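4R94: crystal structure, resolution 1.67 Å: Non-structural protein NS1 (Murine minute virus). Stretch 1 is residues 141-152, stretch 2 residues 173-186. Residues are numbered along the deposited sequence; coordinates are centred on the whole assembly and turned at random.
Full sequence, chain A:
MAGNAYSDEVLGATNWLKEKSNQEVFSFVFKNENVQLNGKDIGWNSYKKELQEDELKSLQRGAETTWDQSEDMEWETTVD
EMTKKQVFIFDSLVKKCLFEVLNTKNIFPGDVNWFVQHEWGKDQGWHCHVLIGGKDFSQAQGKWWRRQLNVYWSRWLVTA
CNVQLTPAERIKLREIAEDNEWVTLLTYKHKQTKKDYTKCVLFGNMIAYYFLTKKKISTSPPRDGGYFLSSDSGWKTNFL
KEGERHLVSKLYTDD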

# COMPACT_ATOMS: atom_id res chain seq x y z
N GLN A 141 2.02 12.22 16.05
CA GLN A 141 0.84 12.30 15.18
C GLN A 141 0.46 10.94 14.59
O GLN A 141 -0.55 10.82 13.89
CB GLN A 141 1.08 13.29 14.05
CG GLN A 141 1.40 14.71 14.49
CD GLN A 141 1.72 15.61 13.31
OE1 GLN A 141 2.49 15.24 12.41
NE2 GLN A 141 1.13 16.81 13.30
N GLY A 142 1.27 9.92 14.86
CA GLY A 142 1.06 8.60 14.28
C GLY A 142 -0.30 7.99 14.54
O GLY A 142 -0.96 7.50 13.62
N LYS A 143 -0.72 8.01 15.80
CA LYS A 143 -2.02 7.46 16.18
C LYS A 143 -3.18 8.15 15.46
O LYS A 143 -4.10 7.48 15.00
CB LYS A 143 -2.23 7.57 17.69
CG LYS A 143 -1.39 6.60 18.50
CD LYS A 143 -1.20 7.11 19.91
CE LYS A 143 -0.95 5.97 20.88
NZ LYS A 143 -2.18 5.16 21.08
N TRP A 144 -3.13 9.47 15.40
CA TRP A 144 -4.13 10.25 14.67
C TRP A 144 -4.14 9.86 13.19
O TRP A 144 -5.21 9.70 12.60
CB TRP A 144 -3.86 11.75 14.82
CG TRP A 144 -4.85 12.63 14.12
CD1 TRP A 144 -5.99 13.17 14.66
CD2 TRP A 144 -4.78 13.11 12.77
NE1 TRP A 144 -6.63 13.95 13.72
CE2 TRP A 144 -5.91 13.93 12.55
CE3 TRP A 144 -3.88 12.92 11.72
CZ2 TRP A 144 -6.16 14.55 11.34
CZ3 TRP A 144 -4.12 13.55 10.51
CH2 TRP A 144 -5.26 14.35 10.33
N TRP A 145 -2.95 9.71 12.61
CA TRP A 145 -2.85 9.36 11.19
C TRP A 145 -3.48 7.99 10.96
O TRP A 145 -4.26 7.82 10.01
CB TRP A 145 -1.39 9.37 10.72
CG TRP A 145 -1.02 10.65 10.01
CD1 TRP A 145 -0.59 11.81 10.58
CD2 TRP A 145 -1.08 10.89 8.60
NE1 TRP A 145 -0.37 12.76 9.61
CE2 TRP A 145 -0.67 12.22 8.38
CE3 TRP A 145 -1.45 10.11 7.49
CZ2 TRP A 145 -0.61 12.79 7.11
CZ3 TRP A 145 -1.38 10.67 6.23
CH2 TRP A 145 -0.97 12.00 6.04
N ARG A 146 -3.18 7.02 11.81
CA ARG A 146 -3.76 5.68 11.64
C ARG A 146 -5.28 5.74 11.72
O ARG A 146 -5.98 5.10 10.92
CB ARG A 146 -3.24 4.69 12.67
CG ARG A 146 -3.62 3.23 12.35
CD ARG A 146 -3.93 2.41 13.61
NE ARG A 146 -5.15 2.89 14.26
CZ ARG A 146 -6.38 2.62 13.85
NH1 ARG A 146 -6.57 1.86 12.78
NH2 ARG A 146 -7.44 3.11 14.50
N ARG A 147 -5.80 6.49 12.67
CA ARG A 147 -7.25 6.59 12.82
C ARG A 147 -7.92 7.23 11.60
O ARG A 147 -8.92 6.71 11.09
CB ARG A 147 -7.62 7.38 14.08
CG ARG A 147 -9.12 7.49 14.28
CD ARG A 147 -9.45 8.00 15.67
NE ARG A 147 -8.74 9.23 15.98
CZ ARG A 147 -9.14 10.44 15.61
NH1 ARG A 147 -10.25 10.58 14.90
NH2 ARG A 147 -8.43 11.51 15.94
N GLN A 148 -7.37 8.34 11.12
CA GLN A 148 -7.93 9.05 9.98
C GLN A 148 -7.87 8.19 8.73
O GLN A 148 -8.85 8.10 7.97
CB GLN A 148 -7.18 10.35 9.74
CG GLN A 148 -7.38 11.36 10.85
CD GLN A 148 -8.82 11.78 10.97
OE1 GLN A 148 -9.49 12.02 9.96
NE2 GLN A 148 -9.32 11.87 12.20
N LEU A 149 -6.72 7.55 8.53
CA LEU A 149 -6.56 6.66 7.40
C LEU A 149 -7.57 5.53 7.45
O LEU A 149 -8.11 5.15 6.42
CB LEU A 149 -5.12 6.10 7.34
CG LEU A 149 -4.06 7.08 6.84
CD1 LEU A 149 -2.68 6.40 6.90
CD2 LEU A 149 -4.34 7.64 5.42
N ASN A 150 -7.83 4.98 8.64
CA ASN A 150 -8.79 3.88 8.74
C ASN A 150 -10.20 4.38 8.46
O ASN A 150 -11.00 3.65 7.87
CB ASN A 150 -8.72 3.22 10.12
CG ASN A 150 -9.06 1.74 10.08
OD1 ASN A 150 -8.54 0.97 10.87
ND2 ASN A 150 -9.91 1.34 9.15
N VAL A 151 -10.51 5.61 8.85
CA VAL A 151 -11.82 6.19 8.48
C VAL A 151 -12.00 6.23 6.97
O VAL A 151 -13.01 5.72 6.44
CB VAL A 151 -12.00 7.61 9.04
CG1 VAL A 151 -13.26 8.27 8.43
CG2 VAL A 151 -12.09 7.56 10.55
N TYR A 152 -11.04 6.79 6.25
CA TYR A 152 -11.18 6.91 4.80
C TYR A 152 -11.11 5.55 4.10
O TYR A 152 -11.84 5.32 3.13
CB TYR A 152 -10.12 7.85 4.23
CG TYR A 152 -10.38 9.30 4.61
CD1 TYR A 152 -11.58 9.92 4.26
CD2 TYR A 152 -9.44 10.02 5.32
CE1 TYR A 152 -11.82 11.24 4.62
CE2 TYR A 152 -9.67 11.33 5.67
CZ TYR A 152 -10.85 11.93 5.33
OH TYR A 152 -11.07 13.25 5.70
N LEU A 173 -20.32 -3.45 7.72
CA LEU A 173 -19.02 -3.63 7.09
C LEU A 173 -18.11 -2.45 7.42
O LEU A 173 -16.94 -2.63 7.74
CB LEU A 173 -19.17 -3.79 5.57
CG LEU A 173 -17.88 -3.94 4.76
CD1 LEU A 173 -17.07 -5.12 5.30
CD2 LEU A 173 -18.19 -4.13 3.30
N ARG A 174 -18.68 -1.25 7.36
CA ARG A 174 -17.96 -0.03 7.70
C ARG A 174 -17.41 -0.11 9.13
O ARG A 174 -16.23 0.20 9.38
CB ARG A 174 -18.88 1.18 7.52
CG ARG A 174 -18.33 2.49 8.06
CD ARG A 174 -17.37 3.15 7.08
NE ARG A 174 -16.57 4.14 7.78
CZ ARG A 174 -16.97 5.38 8.02
NH1 ARG A 174 -18.15 5.78 7.55
NH2 ARG A 174 -16.19 6.22 8.69
N GLU A 175 -18.23 -0.56 10.08
CA GLU A 175 -17.74 -0.61 11.46
C GLU A 175 -16.78 -1.78 11.72
O GLU A 175 -15.90 -1.66 12.56
CB GLU A 175 -18.91 -0.63 12.46
CG GLU A 175 -19.92 -1.75 12.33
CD GLU A 175 -21.12 -1.56 13.26
OE1 GLU A 175 -21.76 -2.56 13.63
OE2 GLU A 175 -21.41 -0.40 13.63
N ILE A 176 -16.91 -2.88 10.98
CA ILE A 176 -15.94 -3.97 11.08
C ILE A 176 -14.57 -3.49 10.65
O ILE A 176 -13.58 -3.72 11.34
CB ILE A 176 -16.34 -5.19 10.24
CG1 ILE A 176 -17.54 -5.90 10.87
CG2 ILE A 176 -15.18 -6.17 10.12
CD1 ILE A 176 -18.16 -6.95 9.96
N ALA A 177 -14.52 -2.78 9.52
CA ALA A 177 -13.23 -2.34 8.98
C ALA A 177 -12.52 -1.36 9.93
O ALA A 177 -11.29 -1.31 9.98
CB ALA A 177 -13.42 -1.71 7.62
N GLU A 178 -13.31 -0.61 10.70
CA GLU A 178 -12.74 0.32 11.67
C GLU A 178 -12.37 -0.33 13.00
O GLU A 178 -11.27 -0.15 13.51
CB GLU A 178 -13.72 1.46 11.92
CG GLU A 178 -14.01 2.26 10.68
CD GLU A 178 -14.13 3.73 10.97
OE1 GLU A 178 -14.02 4.12 12.16
OE2 GLU A 178 -14.31 4.51 10.01
N ASP A 179 -13.31 -1.10 13.56
CA ASP A 179 -13.12 -1.74 14.86
C ASP A 179 -11.97 -2.74 14.82
O ASP A 179 -11.21 -2.86 15.79
CB ASP A 179 -14.41 -2.44 15.31
CG ASP A 179 -15.49 -1.45 15.68
OD1 ASP A 179 -15.15 -0.34 16.13
OD2 ASP A 179 -16.69 -1.79 15.52
N ASN A 180 -11.82 -3.43 13.70
CA ASN A 180 -10.78 -4.43 13.54
C ASN A 180 -9.50 -3.88 12.92
O ASN A 180 -8.62 -4.65 12.52
CB ASN A 180 -11.29 -5.60 12.71
CG ASN A 180 -12.21 -6.51 13.50
OD1 ASN A 180 -11.75 -7.38 14.24
ND2 ASN A 180 -13.50 -6.31 13.36
N GLU A 181 -9.41 -2.55 12.84
CA GLU A 181 -8.20 -1.85 12.42
C GLU A 181 -7.63 -2.39 11.12
O GLU A 181 -6.53 -2.97 11.10
CB GLU A 181 -7.15 -1.92 13.52
CG GLU A 181 -7.56 -1.19 14.78
CD GLU A 181 -6.40 -0.93 15.72
OE1 GLU A 181 -5.36 -1.63 15.64
OE2 GLU A 181 -6.52 -0.00 16.54
N TRP A 182 -8.37 -2.20 10.03
CA TRP A 182 -7.88 -2.62 8.73
C TRP A 182 -6.81 -1.67 8.18
O TRP A 182 -6.30 -1.88 7.07
CB TRP A 182 -9.04 -2.73 7.74
CG TRP A 182 -9.92 -3.93 7.98
CD1 TRP A 182 -9.90 -4.77 9.07
CD2 TRP A 182 -10.95 -4.43 7.12
NE1 TRP A 182 -10.86 -5.75 8.93
CE2 TRP A 182 -11.52 -5.56 7.74
CE3 TRP A 182 -11.45 -4.02 5.88
CZ2 TRP A 182 -12.56 -6.29 7.16
CZ3 TRP A 182 -12.48 -4.74 5.30
CH2 TRP A 182 -13.03 -5.86 5.94
N VAL A 183 -6.49 -0.61 8.93
CA VAL A 183 -5.21 0.06 8.74
C VAL A 183 -4.43 -0.08 10.03
O VAL A 183 -4.91 0.36 11.07
CB VAL A 183 -5.34 1.55 8.41
CG1 VAL A 183 -3.96 2.15 8.24
CG2 VAL A 183 -6.18 1.76 7.12
N THR A 184 -3.24 -0.67 9.96
CA THR A 184 -2.40 -0.80 11.16
C THR A 184 -1.23 0.18 11.10
O THR A 184 -0.81 0.61 10.03
CB THR A 184 -1.86 -2.23 11.33
OG1 THR A 184 -0.99 -2.58 10.24
CG2 THR A 184 -2.98 -3.24 11.42
N LEU A 185 -0.70 0.51 12.28
CA LEU A 185 0.44 1.40 12.44
C LEU A 185 1.54 0.66 13.20
O LEU A 185 1.27 0.04 14.22
CB LEU A 185 0.02 2.67 13.20
CG LEU A 185 1.14 3.56 13.74
CD1 LEU A 185 1.81 4.34 12.63
CD2 LEU A 185 0.56 4.47 14.83
N LEU A 186 2.77 0.73 12.70
CA LEU A 186 3.89 0.07 13.38
C LEU A 186 4.16 0.74 14.72
O LEU A 186 4.30 1.96 14.79
CB LEU A 186 5.16 0.12 12.52
CG LEU A 186 6.32 -0.66 13.15
CD1 LEU A 186 6.02 -2.15 13.10
CD2 LEU A 186 7.64 -0.35 12.44
O HOH W 1 -9.99 2.32 13.59
O HOH W 2 -10.75 4.98 12.45

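Where a helix ends and a strand begins, backbone amides and carbonyls lose their regular partners, and polar side chains from a neighbouring helix can supply replacements. The NS1 fragment illustrates the principle. Helix 142-152 runs nearly antiparallel both to strand 183-185 (170°, axes 8.0 Å apart at closest) and to helix 173-179 (156°, 9.4 Å), so one of its sides spans the helix, the turn and the strand that follows.

N150 uses both ends of its amide. Its ND2 donates to A177 O (3.1 Å), a carbonyl that also accepts from W182 N (3.1 Å), while its OD1 takes a weak bond from V183 N (3.2 Å) and a further one from R146 NH1 (2.9 Å), one helical turn back. The same R146 NH1 donates to V183 O (2.8 Å), so the two side chains together serve both polar backbone atoms of V183. E181 OE2 lies over the guanidinium face, 3.8 Å from R146 NH2: a long salt bridge of charge alone. R146 NH2 instead donates to water 1 (2.8 Å from its O), which also lies 2.8 Å from E178 O.

Other contacts pack beside these bonds. L149 CB meets V183 CG1 at 4.2 Å, an apolar pair, and the methyl L185 CD2 lies 3.6 Å from G142 O, the helix backbone, where the glycine has no side chain; an ideal CB there would be only 3.5 Å from L185 CD2.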